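Local coordinates for protein yeast glycogen phosphorylase (Saccharomyces cerevisiae, PDB 1YGP) that belongs to the glycogen phosphorylase family of GT-B-fold proteins and carries a pyridoxal-5'-phosphate in its ligand pocket, at residues R98-L102 against I343-F347; L277-Q281 against A338-D342; D590-R594 against H686-V691. All coordinates share one frame. Residue numbers count along the deposited sequence, not the author numbering.

Contact 1: residues R98-L102 against I343-F347; sequences RVYYL and ILRRF. With PO4 (phosphate ion), chain C.
This is a helix packed on a beta sheet, a buried contact in the N-terminal half of a GT-B-fold phosphorylase: strand 98-102, an inner strand of the large mixed sheet, faces part of helix 322-350. Strand and helix segments run nearly antiparallel, at 166°, with axes 11.8 Å apart; the nearest CA atoms, those of Y100 and I343, are 8.1 Å apart. R98 and Y100 point toward the helix. Y100 (chi1 m) turns one face of its ring to I343, whose CG1 lies 3.6 Å from the ring centroid and almost on its normal, a CH-pi contact; I343 CD1 also reaches L102 CD1 at 4.4 Å. R346, chi1 and chi2 both t, donates from NH1 to Y100 OH at 2.9 Å, and R346 CD lies over one face of the R98 guanidinium, 4.0 Å from R98 NH1. R346 NE also donates to PO4 O1 at 3.0 Å, and R345 NH2 to PO4 O4 at 2.8 Å. The paired arginines thus form an anion-binding spot, occupied here by a phosphate probably from the crystallisation liquor.

Contact 2: residues L277-Q281 against A338-D342; sequences LRLWQ and ASLHD
A salt bridge from R278 NH1 to D342 OD2, at 2.9 Å but weak as a hydrogen bond (N-H...O angle 126°), and a hydrogen bond from W280 NE1 to S339 OG, also 2.9 Å, tie strand 274-284 to helix 322-350 in this alpha/beta packing of the GT-B fold. D342 OD2 also takes Y187 OH and R346 NH2, while the S339 hydroxyl, accepting from W280, donates to the backbone O of W335. The R278 guanidinium has a second carboxylate, D263, at NE. The extended strand and the helix, in which D342 N bonds to A338 O at 2.9 Å, cross at 131° with axes 10.3 Å apart, and the closest CA atoms are those of W280 and A338, 7.9 Å apart. R278 (chi1 t) and W280 (chi1 m, chi2 102°) point toward the helix. The indole takes S339 OG and D342 CB at its edge, the latter 4.1 Å from W280 CZ2. Over its face sits A338 CB, 3.8 Å from the five-membered-ring centroid and 3.7 Å from W280 CE2.

Contact 3: residues D590-R594 against H686-V691; sequences DIINR and HLLKVV
Residues 590-594, irregular chain between helix 562-584 and strand 601-606, lie over one face of the start of strand 688-693, with H686 and L687 forming the turn that leads into it. The nearest CA pairs are I592 with K689 at 6.8 Å and N593 with H686 at 6.9 Å. H686, in the left-handed helical region (phi/psi 65/22), turns the chain into the strand. From L688 onward the backbone is extended, so K689 and V691 point toward the loop and V690 away from it. The polar part centres on K689, whose side chain (chi1 and chi2 m, chi3 t, chi4 p) curls until NZ donates to I591 O at 3.0 Å; a buried lysine thereby holds a loop carbonyl. Farther along, N593 OD1 and H686 ND1 are 2.6 Å apart, H686 being exposed. Within the loop, R594 NH1 forms a salt bridge with D590 OD1 at 2.8 Å, drawing its two ends together, and R594 NH2 pairs with D580 of helix 562-584. The apolar part belongs to V691: its CG2 lies 3.9 Å from I591 CG2 and 4.4 Å from I592 CG1, although the CA-to-CB bond of I592 turns away. I582 touches all three of these residues. V690, on the other strand face, packs on helix 662-678. What results is a loop covering one face of a parallel, Rossmann-like alpha/beta sheet at its outermost strand, as expected in the C-terminal domain of a GT-B protein.

Contacts 1 and 2 are two buried parts of one interface: both use helix 322-350, successive pieces of it, against different strands of the same mixed sheet. Their centres are 9 Å apart, and they touch where R346 NH2 comes within 4.3 Å of R278 NH1, like charges that D342 helps to offset by pairing with both arginines. Contact 3 lies on the opposite side of the chain's centre, its centre about 52 Å from that of contact 1 and about 48 Å from that of contact 2, on the parallel sheet of the second half. It is only partly buried. Aromatic rings and arginine-rich polar networks dominate the first pair, whereas aliphatic packing and a lysine-to-carbonyl bond hold the third.

Contact 1: residues R98-L102 against I343-F347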
ATOM      1  N   ARG A  98       3.280 -31.345  11.909  1.00  9.73           N
ATOM      2  CA  ARG A  98       3.687 -30.221  11.102  1.00  8.25           C
ATOM      3  C   ARG A  98       4.887 -29.566  11.743  1.00  8.53           C
ATOM      4  O   ARG A  98       5.108 -29.628  12.959  1.00  7.83           O
ATOM      5  CB  ARG A  98       2.577 -29.182  10.998  1.00 11.59           C
ATOM      6  CG  ARG A  98       1.319 -29.676  10.324  1.00 11.03           C
ATOM      7  CD  ARG A  98       0.418 -28.514   9.938  1.00 12.66           C
ATOM      8  NE  ARG A  98      -0.914 -29.030   9.667  1.00 11.11           N
ATOM      9  CZ  ARG A  98      -1.727 -28.540   8.739  1.00 11.94           C
ATOM     10  NH1 ARG A  98      -1.392 -27.517   7.950  1.00 16.26           N
ATOM     11  NH2 ARG A  98      -2.935 -29.085   8.628  1.00 16.11           N
ATOM     12  N   VAL A  99       5.643 -28.895  10.891  1.00  7.59           N
ATOM     13  CA  VAL A  99       6.867 -28.222  11.274  1.00  8.67           C
ATOM     14  C   VAL A  99       6.591 -26.728  11.173  1.00  9.08           C
ATOM     15  O   VAL A  99       6.003 -26.303  10.179  1.00 15.73           O
ATOM     16  CB  VAL A  99       7.977 -28.603  10.309  1.00  5.10           C
ATOM     17  CG1 VAL A  99       9.260 -27.934  10.738  1.00  5.90           C
ATOM     18  CG2 VAL A  99       8.120 -30.098  10.262  1.00  4.59           C
ATOM     19  N   TYR A 100       6.959 -25.888  12.123  1.00  3.05           N
ATOM     20  CA  TYR A 100       6.769 -24.464  12.000  1.00  3.44           C
ATOM     21  C   TYR A 100       8.199 -23.983  12.172  1.00  6.16           C
ATOM     22  O   TYR A 100       8.944 -24.397  13.075  1.00  5.19           O
ATOM     23  CB  TYR A 100       5.836 -23.969  13.098  1.00  2.00           C
ATOM     24  CG  TYR A 100       4.396 -24.386  12.826  1.00  3.96           C
ATOM     25  CD1 TYR A 100       3.678 -23.849  11.753  1.00  5.81           C
ATOM     26  CD2 TYR A 100       3.775 -25.303  13.668  1.00  8.06           C
ATOM     27  CE1 TYR A 100       2.347 -24.223  11.531  1.00  6.07           C
ATOM     28  CE2 TYR A 100       2.451 -25.683  13.457  1.00  6.76           C
ATOM     29  CZ  TYR A 100       1.737 -25.141  12.388  1.00 12.04           C
ATOM     30  OH  TYR A 100       0.414 -25.520  12.190  1.00 14.40           O
ATOM     31  N   TYR A 101       8.628 -23.191  11.207  1.00  4.73           N
ATOM     32  CA  TYR A 101       9.992 -22.736  11.134  1.00  5.09           C
ATOM     33  C   TYR A 101       9.922 -21.252  11.474  1.00  9.10           C
ATOM     34  O   TYR A 101       9.451 -20.445  10.652  1.00 13.57           O
ATOM     35  CB  TYR A 101      10.504 -23.010   9.697  1.00  5.79           C
ATOM     36  CG  TYR A 101      12.015 -22.877   9.602  1.00  5.73           C
ATOM     37  CD1 TYR A 101      12.827 -23.972   9.920  1.00  7.58           C
ATOM     38  CD2 TYR A 101      12.587 -21.642   9.296  1.00  2.00           C
ATOM     39  CE1 TYR A 101      14.215 -23.827   9.952  1.00  8.78           C
ATOM     40  CE2 TYR A 101      13.967 -21.492   9.329  1.00  6.38           C
ATOM     41  CZ  TYR A 101      14.771 -22.580   9.664  1.00 11.22           C
ATOM     42  OH  TYR A 101      16.130 -22.391   9.775  1.00 14.86           O
ATOM     43  N   LEU A 102      10.334 -20.831  12.664  1.00  5.10           N
ATOM     44  CA  LEU A 102      10.276 -19.421  12.983  1.00  5.42           C
ATOM     45  C   LEU A 102      11.609 -18.779  12.674  1.00  6.83           C
ATOM     46  O   LEU A 102      12.661 -19.226  13.142  1.00 12.99           O
ATOM     47  CB  LEU A 102       9.909 -19.263  14.451  1.00  5.34           C
ATOM     48  CG  LEU A 102       8.416 -19.169  14.800  1.00  2.53           C
ATOM     49  CD1 LEU A 102       7.585 -20.214  14.066  1.00  2.41           C
ATOM     50  CD2 LEU A 102       8.284 -19.359  16.281  1.00  2.28           C
ATOM     51  N   ILE A 343      -0.609 -20.988  15.401  1.00  6.78           N
ATOM     52  CA  ILE A 343      -0.210 -22.383  15.554  1.00  4.56           C
ATOM     53  C   ILE A 343      -1.127 -23.092  16.548  1.00  7.32           C
ATOM     54  O   ILE A 343      -1.452 -24.243  16.302  1.00  7.54           O
ATOM     55  CB  ILE A 343       1.279 -22.399  16.001  1.00  5.32           C
ATOM     56  CG1 ILE A 343       2.122 -22.042  14.784  1.00  3.58           C
ATOM     57  CG2 ILE A 343       1.694 -23.745  16.609  1.00  2.41           C
ATOM     58  CD1 ILE A 343       3.532 -21.538  15.144  1.00  9.80           C
ATOM     59  N   LEU A 344      -1.621 -22.518  17.644  1.00  8.20           N
ATOM     60  CA  LEU A 344      -2.550 -23.223  18.507  1.00 11.68           C
ATOM     61  C   LEU A 344      -3.988 -23.212  17.958  1.00 17.65           C
ATOM     62  O   LEU A 344      -4.766 -24.147  18.218  1.00 17.66           O
ATOM     63  CB  LEU A 344      -2.570 -22.609  19.889  1.00 10.67           C
ATOM     64  CG  LEU A 344      -1.270 -22.200  20.545  1.00 13.30           C
ATOM     65  CD1 LEU A 344      -1.522 -21.921  22.000  1.00  7.14           C
ATOM     66  CD2 LEU A 344      -0.255 -23.321  20.463  1.00 20.49           C
ATOM     67  N   ARG A 345      -4.396 -22.190  17.185  1.00 17.75           N
ATOM     68  CA  ARG A 345      -5.756 -22.128  16.658  1.00 16.39           C
ATOM     69  C   ARG A 345      -6.009 -23.314  15.734  1.00 16.66           C
ATOM     70  O   ARG A 345      -6.976 -24.068  15.863  1.00 19.50           O
ATOM     71  CB  ARG A 345      -5.988 -20.851  15.865  1.00 11.87           C
ATOM     72  CG  ARG A 345      -7.469 -20.832  15.527  1.00 17.50           C
ATOM     73  CD  ARG A 345      -7.969 -20.082  14.307  1.00 13.20           C
ATOM     74  NE  ARG A 345      -7.348 -20.610  13.123  1.00 13.93           N
ATOM     75  CZ  ARG A 345      -6.338 -19.931  12.586  1.00 17.31           C
ATOM     76  NH1 ARG A 345      -5.911 -18.772  13.132  1.00 20.22           N
ATOM     77  NH2 ARG A 345      -5.722 -20.440  11.521  1.00 11.70           N
ATOM     78  N   ARG A 346      -5.073 -23.500  14.817  1.00 18.24           N
ATOM     79  CA  ARG A 346      -5.116 -24.592  13.872  1.00 18.20           C
ATOM     80  C   ARG A 346      -5.181 -25.910  14.643  1.00 21.43           C
ATOM     81  O   ARG A 346      -6.000 -26.764  14.296  1.00 23.26           O
ATOM     82  CB  ARG A 346      -3.879 -24.477  13.018  1.00 11.60           C
ATOM     83  CG  ARG A 346      -3.856 -25.412  11.841  1.00 14.86           C
ATOM     84  CD  ARG A 346      -2.716 -25.086  10.885  1.00 11.18           C
ATOM     85  NE  ARG A 346      -2.872 -23.736  10.377  1.00  8.49           N
ATOM     86  CZ  ARG A 346      -1.930 -22.816  10.586  1.00 13.32           C
ATOM     87  NH1 ARG A 346      -0.814 -23.115  11.256  1.00  7.55           N
ATOM     88  NH2 ARG A 346      -2.144 -21.562  10.182  1.00 12.31           N
ATOM     89  N   PHE A 347      -4.429 -26.049  15.759  1.00 23.06           N
ATOM     90  CA  PHE A 347      -4.401 -27.270  16.583  1.00 18.26           C
ATOM     91  C   PHE A 347      -5.764 -27.551  17.180  1.00 15.39           C
ATOM     92  O   PHE A 347      -6.217 -28.704  17.190  1.00 13.55           O
ATOM     93  CB  PHE A 347      -3.403 -27.180  17.763  1.00 12.66           C
ATOM     94  CG  PHE A 347      -3.279 -28.450  18.609  1.00 13.56           C
ATOM     95  CD1 PHE A 347      -2.670 -29.603  18.087  1.00 11.69           C
ATOM     96  CD2 PHE A 347      -3.771 -28.465  19.922  1.00 12.85           C
ATOM     97  CE1 PHE A 347      -2.555 -30.757  18.870  1.00  8.94           C
ATOM     98  CE2 PHE A 347      -3.656 -29.621  20.703  1.00 12.95           C
ATOM     99  CZ  PHE A 347      -3.046 -30.769  20.178  1.00 13.75           C
TER
HETATM  100  P   PO4 C 859      -5.934 -22.842   8.796  1.00 37.15           P
HETATM  101  O1  PO4 C 859      -5.197 -24.070   8.445  1.00 33.96           O
HETATM  102  O2  PO4 C 859      -5.037 -21.695   8.561  1.00 36.52           O
HETATM  103  O3  PO4 C 859      -7.152 -22.706   7.946  1.00 30.58           O
HETATM  104  O4  PO4 C 859      -6.357 -22.878  10.209  1.00 39.02           O

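Contact 2: residues L277-Q281 against A338-D342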
ATOM      1  N   LEU A 277       4.331 -19.419   3.591  1.00  7.67           N
ATOM      2  CA  LEU A 277       5.119 -18.540   4.420  1.00  6.33           C
ATOM      3  C   LEU A 277       4.064 -17.561   4.889  1.00  8.37           C
ATOM      4  O   LEU A 277       3.296 -17.080   4.043  1.00 11.37           O
ATOM      5  CB  LEU A 277       6.172 -17.887   3.560  1.00  6.78           C
ATOM      6  CG  LEU A 277       7.224 -16.940   4.134  1.00 12.60           C
ATOM      7  CD1 LEU A 277       7.943 -17.590   5.302  1.00 16.82           C
ATOM      8  CD2 LEU A 277       8.234 -16.599   3.041  1.00  5.39           C
ATOM      9  N   ARG A 278       3.930 -17.338   6.196  1.00  5.88           N
ATOM     10  CA  ARG A 278       2.949 -16.408   6.695  1.00  8.25           C
ATOM     11  C   ARG A 278       3.720 -15.320   7.410  1.00  9.42           C
ATOM     12  O   ARG A 278       4.482 -15.570   8.354  1.00 10.70           O
ATOM     13  CB  ARG A 278       1.985 -17.109   7.645  1.00  3.72           C
ATOM     14  CG  ARG A 278       0.993 -16.094   8.207  1.00  2.00           C
ATOM     15  CD  ARG A 278      -0.223 -16.740   8.811  1.00  4.26           C
ATOM     16  NE  ARG A 278      -1.153 -17.093   7.756  1.00  4.93           N
ATOM     17  CZ  ARG A 278      -2.423 -17.433   7.975  1.00  4.54           C
ATOM     18  NH1 ARG A 278      -2.920 -17.486   9.209  1.00  9.34           N
ATOM     19  NH2 ARG A 278      -3.222 -17.664   6.936  1.00  2.00           N
ATOM     20  N   LEU A 279       3.539 -14.099   6.932  1.00  6.49           N
ATOM     21  CA  LEU A 279       4.276 -12.968   7.452  1.00  5.18           C
ATOM     22  C   LEU A 279       3.245 -12.066   8.127  1.00  4.20           C
ATOM     23  O   LEU A 279       2.080 -12.077   7.722  1.00  3.80           O
ATOM     24  CB  LEU A 279       4.972 -12.286   6.280  1.00  5.49           C
ATOM     25  CG  LEU A 279       5.726 -13.183   5.307  1.00  4.54           C
ATOM     26  CD1 LEU A 279       5.587 -12.600   3.927  1.00  5.40           C
ATOM     27  CD2 LEU A 279       7.169 -13.337   5.719  1.00  6.34           C
ATOM     28  N   TRP A 280       3.614 -11.316   9.157  1.00  2.00           N
ATOM     29  CA  TRP A 280       2.693 -10.471   9.865  1.00  2.00           C
ATOM     30  C   TRP A 280       3.033  -9.021   9.615  1.00  2.00           C
ATOM     31  O   TRP A 280       4.209  -8.660   9.560  1.00  3.64           O
ATOM     32  CB  TRP A 280       2.772 -10.713  11.376  1.00  2.00           C
ATOM     33  CG  TRP A 280       2.478 -12.147  11.792  1.00  6.10           C
ATOM     34  CD1 TRP A 280       3.470 -13.045  12.128  1.00  2.00           C
ATOM     35  CD2 TRP A 280       1.231 -12.702  11.791  1.00  4.66           C
ATOM     36  NE1 TRP A 280       2.843 -14.178  12.328  1.00  2.00           N
ATOM     37  CE2 TRP A 280       1.516 -14.031  12.138  1.00  3.96           C
ATOM     38  CE3 TRP A 280      -0.077 -12.283  11.538  1.00  2.00           C
ATOM     39  CZ2 TRP A 280       0.468 -14.952  12.219  1.00  5.39           C
ATOM     40  CZ3 TRP A 280      -1.114 -13.215  11.626  1.00  4.87           C
ATOM     41  CH2 TRP A 280      -0.844 -14.541  11.959  1.00  2.00           C
ATOM     42  N   GLN A 281       2.019  -8.170   9.500  1.00  5.45           N
ATOM     43  CA  GLN A 281       2.148  -6.717   9.400  1.00  3.07           C
ATOM     44  C   GLN A 281       1.505  -6.169  10.658  1.00  2.29           C
ATOM     45  O   GLN A 281       0.441  -6.699  11.014  1.00  3.26           O
ATOM     46  CB  GLN A 281       1.389  -6.223   8.210  1.00  7.85           C
ATOM     47  CG  GLN A 281       1.149  -4.725   8.165  1.00 16.79           C
ATOM     48  CD  GLN A 281       0.493  -4.370   6.860  1.00 21.97           C
ATOM     49  OE1 GLN A 281       1.194  -3.962   5.947  1.00 31.77           O
ATOM     50  NE2 GLN A 281      -0.809  -4.533   6.660  1.00 14.90           N
ATOM     51  N   ALA A 338       1.753 -13.721  17.760  1.00  6.61           N
ATOM     52  CA  ALA A 338       0.822 -13.946  16.671  1.00  3.11           C
ATOM     53  C   ALA A 338       1.024 -15.319  16.033  1.00  4.05           C
ATOM     54  O   ALA A 338       0.074 -16.091  15.867  1.00  4.10           O
ATOM     55  CB  ALA A 338       1.033 -12.879  15.639  1.00  2.00           C
ATOM     56  N   SER A 339       2.264 -15.683  15.740  1.00  5.24           N
ATOM     57  CA  SER A 339       2.577 -16.981  15.191  1.00  5.82           C
ATOM     58  C   SER A 339       2.178 -18.112  16.123  1.00  6.10           C
ATOM     59  O   SER A 339       1.534 -19.064  15.680  1.00  6.80           O
ATOM     60  CB  SER A 339       4.049 -17.039  14.924  1.00  8.16           C
ATOM     61  OG  SER A 339       4.402 -16.051  13.967  1.00  4.60           O
ATOM     62  N   LEU A 340       2.469 -18.058  17.423  1.00  8.84           N
ATOM     63  CA  LEU A 340       2.044 -19.127  18.316  1.00  7.57           C
ATOM     64  C   LEU A 340       0.535 -19.199  18.349  1.00 11.45           C
ATOM     65  O   LEU A 340      -0.033 -20.285  18.265  1.00 13.62           O
ATOM     66  CB  LEU A 340       2.550 -18.896  19.714  1.00  3.59           C
ATOM     67  CG  LEU A 340       3.500 -19.943  20.217  1.00  2.40           C
ATOM     68  CD1 LEU A 340       2.823 -21.281  20.179  1.00  8.26           C
ATOM     69  CD2 LEU A 340       4.711 -20.034  19.320  1.00 10.31           C
ATOM     70  N   HIS A 341      -0.140 -18.052  18.366  1.00 12.57           N
ATOM     71  CA  HIS A 341      -1.587 -18.004  18.355  1.00 14.25           C
ATOM     72  C   HIS A 341      -2.168 -18.749  17.169  1.00 16.26           C
ATOM     73  O   HIS A 341      -3.157 -19.485  17.302  1.00 17.06           O
ATOM     74  CB  HIS A 341      -2.051 -16.570  18.299  1.00 15.67           C
ATOM     75  CG  HIS A 341      -3.556 -16.404  18.369  1.00 18.84           C
ATOM     76  ND1 HIS A 341      -4.493 -16.870  17.553  1.00 19.27           N
ATOM     77  CD2 HIS A 341      -4.194 -15.676  19.345  1.00 20.49           C
ATOM     78  CE1 HIS A 341      -5.661 -16.456  17.982  1.00 14.44           C
ATOM     79  NE2 HIS A 341      -5.466 -15.743  19.058  1.00 15.28           N
ATOM     80  N   ASP A 342      -1.599 -18.495  15.991  1.00 17.16           N
ATOM     81  CA  ASP A 342      -2.088 -19.107  14.773  1.00 11.72           C
ATOM     82  C   ASP A 342      -1.761 -20.605  14.829  1.00  9.46           C
ATOM     83  O   ASP A 342      -2.614 -21.417  14.465  1.00  8.49           O
ATOM     84  CB  ASP A 342      -1.429 -18.361  13.601  1.00  2.00           C
ATOM     85  CG  ASP A 342      -1.998 -18.708  12.239  1.00  5.58           C
ATOM     86  OD1 ASP A 342      -3.178 -18.980  12.099  1.00  9.45           O
ATOM     87  OD2 ASP A 342      -1.256 -18.715  11.271  1.00 15.34           O
TER

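Contact 3: residues D590-R594 against H686-V691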
ATOM      1  N   ASP A 590      32.031   0.405 -19.686  1.00 37.89           N
ATOM      2  CA  ASP A 590      32.608  -0.855 -19.248  1.00 42.01           C
ATOM      3  C   ASP A 590      33.744  -0.557 -18.270  1.00 43.75           C
ATOM      4  O   ASP A 590      34.402   0.476 -18.432  1.00 45.46           O
ATOM      5  CB  ASP A 590      33.178  -1.659 -20.437  1.00 45.56           C
ATOM      6  CG  ASP A 590      32.236  -2.626 -21.166  1.00 45.43           C
ATOM      7  OD1 ASP A 590      31.612  -3.473 -20.525  1.00 44.69           O
ATOM      8  OD2 ASP A 590      32.147  -2.557 -22.391  1.00 45.51           O
ATOM      9  N   ILE A 591      33.945  -1.371 -17.218  1.00 41.89           N
ATOM     10  CA  ILE A 591      35.102  -1.207 -16.344  1.00 41.39           C
ATOM     11  C   ILE A 591      36.063  -2.305 -16.774  1.00 43.04           C
ATOM     12  O   ILE A 591      37.228  -2.062 -17.092  1.00 45.58           O
ATOM     13  CB  ILE A 591      34.821  -1.428 -14.819  1.00 45.35           C
ATOM     14  CG1 ILE A 591      33.647  -0.599 -14.319  1.00 43.46           C
ATOM     15  CG2 ILE A 591      36.096  -1.063 -14.041  1.00 41.60           C
ATOM     16  CD1 ILE A 591      33.778   0.926 -14.489  1.00 49.10           C
ATOM     17  N   ILE A 592      35.576  -3.551 -16.794  1.00 42.22           N
ATOM     18  CA  ILE A 592      36.417  -4.692 -17.127  1.00 42.48           C
ATOM     19  C   ILE A 592      36.656  -4.702 -18.622  1.00 45.20           C
ATOM     20  O   ILE A 592      35.717  -4.509 -19.404  1.00 51.96           O
ATOM     21  CB  ILE A 592      35.725  -5.994 -16.671  1.00 39.20           C
ATOM     22  CG1 ILE A 592      35.673  -5.983 -15.153  1.00 37.58           C
ATOM     23  CG2 ILE A 592      36.463  -7.232 -17.167  1.00 38.20           C
ATOM     24  CD1 ILE A 592      34.929  -7.179 -14.548  1.00 37.84           C
ATOM     25  N   ASN A 593      37.912  -4.943 -19.000  1.00 43.52           N
ATOM     26  CA  ASN A 593      38.325  -4.993 -20.400  1.00 43.78           C
ATOM     27  C   ASN A 593      37.874  -6.301 -21.048  1.00 41.69           C
ATOM     28  O   ASN A 593      38.471  -7.352 -20.822  1.00 39.91           O
ATOM     29  CB  ASN A 593      39.837  -4.856 -20.429  1.00 48.97           C
ATOM     30  CG  ASN A 593      40.482  -4.809 -21.804  1.00 51.23           C
ATOM     31  OD1 ASN A 593      41.195  -3.851 -22.098  1.00 53.57           O
ATOM     32  ND2 ASN A 593      40.383  -5.803 -22.670  1.00 55.33           N
ATOM     33  N   ARG A 594      36.851  -6.259 -21.896  1.00 40.44           N
ATOM     34  CA  ARG A 594      36.279  -7.476 -22.464  1.00 40.63           C
ATOM     35  C   ARG A 594      37.199  -8.333 -23.326  1.00 42.56           C
ATOM     36  O   ARG A 594      37.031  -9.553 -23.390  1.00 45.02           O
ATOM     37  CB  ARG A 594      35.030  -7.111 -23.268  1.00 37.88           C
ATOM     38  CG  ARG A 594      34.052  -6.287 -22.429  1.00 37.09           C
ATOM     39  CD  ARG A 594      32.757  -6.056 -23.165  1.00 37.47           C
ATOM     40  NE  ARG A 594      31.678  -6.767 -22.505  1.00 39.96           N
ATOM     41  CZ  ARG A 594      30.502  -6.195 -22.223  1.00 37.16           C
ATOM     42  NH1 ARG A 594      30.239  -4.933 -22.534  1.00 35.08           N
ATOM     43  NH2 ARG A 594      29.578  -6.899 -21.582  1.00 37.94           N
ATOM     44  N   HIS A 686      45.569  -2.521 -17.953  1.00 38.76           N
ATOM     45  CA  HIS A 686      44.462  -3.438 -17.660  1.00 36.39           C
ATOM     46  C   HIS A 686      44.882  -4.787 -17.085  1.00 36.95           C
ATOM     47  O   HIS A 686      44.132  -5.763 -17.142  1.00 40.23           O
ATOM     48  CB  HIS A 686      43.600  -3.739 -18.909  1.00 37.69           C
ATOM     49  CG  HIS A 686      43.085  -2.505 -19.620  1.00 41.58           C
ATOM     50  ND1 HIS A 686      42.896  -2.357 -20.920  1.00 44.95           N
ATOM     51  CD2 HIS A 686      42.757  -1.319 -19.015  1.00 41.22           C
ATOM     52  CE1 HIS A 686      42.471  -1.138 -21.133  1.00 46.38           C
ATOM     53  NE2 HIS A 686      42.391  -0.527 -19.976  1.00 44.21           N
ATOM     54  N   LEU A 687      46.070  -4.895 -16.495  1.00 33.69           N
ATOM     55  CA  LEU A 687      46.447  -6.138 -15.872  1.00 26.11           C
ATOM     56  C   LEU A 687      45.721  -6.304 -14.563  1.00 21.83           C
ATOM     57  O   LEU A 687      45.617  -7.438 -14.104  1.00 18.89           O
ATOM     58  CB  LEU A 687      47.952  -6.186 -15.629  1.00 29.39           C
ATOM     59  CG  LEU A 687      48.839  -6.826 -16.678  1.00 23.52           C
ATOM     60  CD1 LEU A 687      48.253  -8.143 -17.149  1.00 24.68           C
ATOM     61  CD2 LEU A 687      48.895  -5.935 -17.886  1.00 35.11           C
ATOM     62  N   LEU A 688      45.207  -5.218 -13.972  1.00 21.98           N
ATOM     63  CA  LEU A 688      44.440  -5.267 -12.731  1.00 26.59           C
ATOM     64  C   LEU A 688      43.290  -4.263 -12.674  1.00 29.01           C
ATOM     65  O   LEU A 688      43.506  -3.083 -12.974  1.00 31.53           O
ATOM     66  CB  LEU A 688      45.338  -4.989 -11.532  1.00 24.23           C
ATOM     67  CG  LEU A 688      44.741  -5.124 -10.150  1.00 19.13           C
ATOM     68  CD1 LEU A 688      44.394  -6.578  -9.851  1.00 24.77           C
ATOM     69  CD2 LEU A 688      45.745  -4.610  -9.158  1.00 18.54           C
ATOM     70  N   LYS A 689      42.090  -4.713 -12.282  1.00 30.20           N
ATOM     71  CA  LYS A 689      40.910  -3.863 -12.069  1.00 25.95           C
ATOM     72  C   LYS A 689      40.298  -4.215 -10.714  1.00 25.71           C
ATOM     73  O   LYS A 689      40.368  -5.373 -10.277  1.00 27.58           O
ATOM     74  CB  LYS A 689      39.834  -4.104 -13.118  1.00 23.29           C
ATOM     75  CG  LYS A 689      40.224  -3.739 -14.544  1.00 26.11           C
ATOM     76  CD  LYS A 689      40.312  -2.233 -14.676  1.00 28.89           C
ATOM     77  CE  LYS A 689      40.951  -1.780 -15.976  1.00 28.23           C
ATOM     78  NZ  LYS A 689      40.207  -2.269 -17.121  1.00 34.10           N
ATOM     79  N   VAL A 690      39.700  -3.274 -10.001  1.00 24.22           N
ATOM     80  CA  VAL A 690      39.035  -3.522  -8.722  1.00 23.21           C
ATOM     81  C   VAL A 690      37.629  -3.010  -8.997  1.00 22.51           C
ATOM     82  O   VAL A 690      37.474  -1.933  -9.582  1.00 24.32           O
ATOM     83  CB  VAL A 690      39.650  -2.704  -7.562  1.00 21.56           C
ATOM     84  CG1 VAL A 690      38.876  -2.890  -6.266  1.00 22.81           C
ATOM     85  CG2 VAL A 690      41.071  -3.162  -7.364  1.00 22.14           C
ATOM     86  N   VAL A 691      36.575  -3.719  -8.623  1.00 21.38           N
ATOM     87  CA  VAL A 691      35.207  -3.299  -8.893  1.00 17.19           C
ATOM     88  C   VAL A 691      34.445  -3.502  -7.584  1.00 17.58           C
ATOM     89  O   VAL A 691      34.740  -4.462  -6.859  1.00 21.29           O
ATOM     90  CB  VAL A 691      34.659  -4.190 -10.036  1.00 14.84           C
ATOM     91  CG1 VAL A 691      33.170  -3.975 -10.172  1.00 14.54           C
ATOM     92  CG2 VAL A 691      35.329  -3.854 -11.366  1.00  8.06           C
TER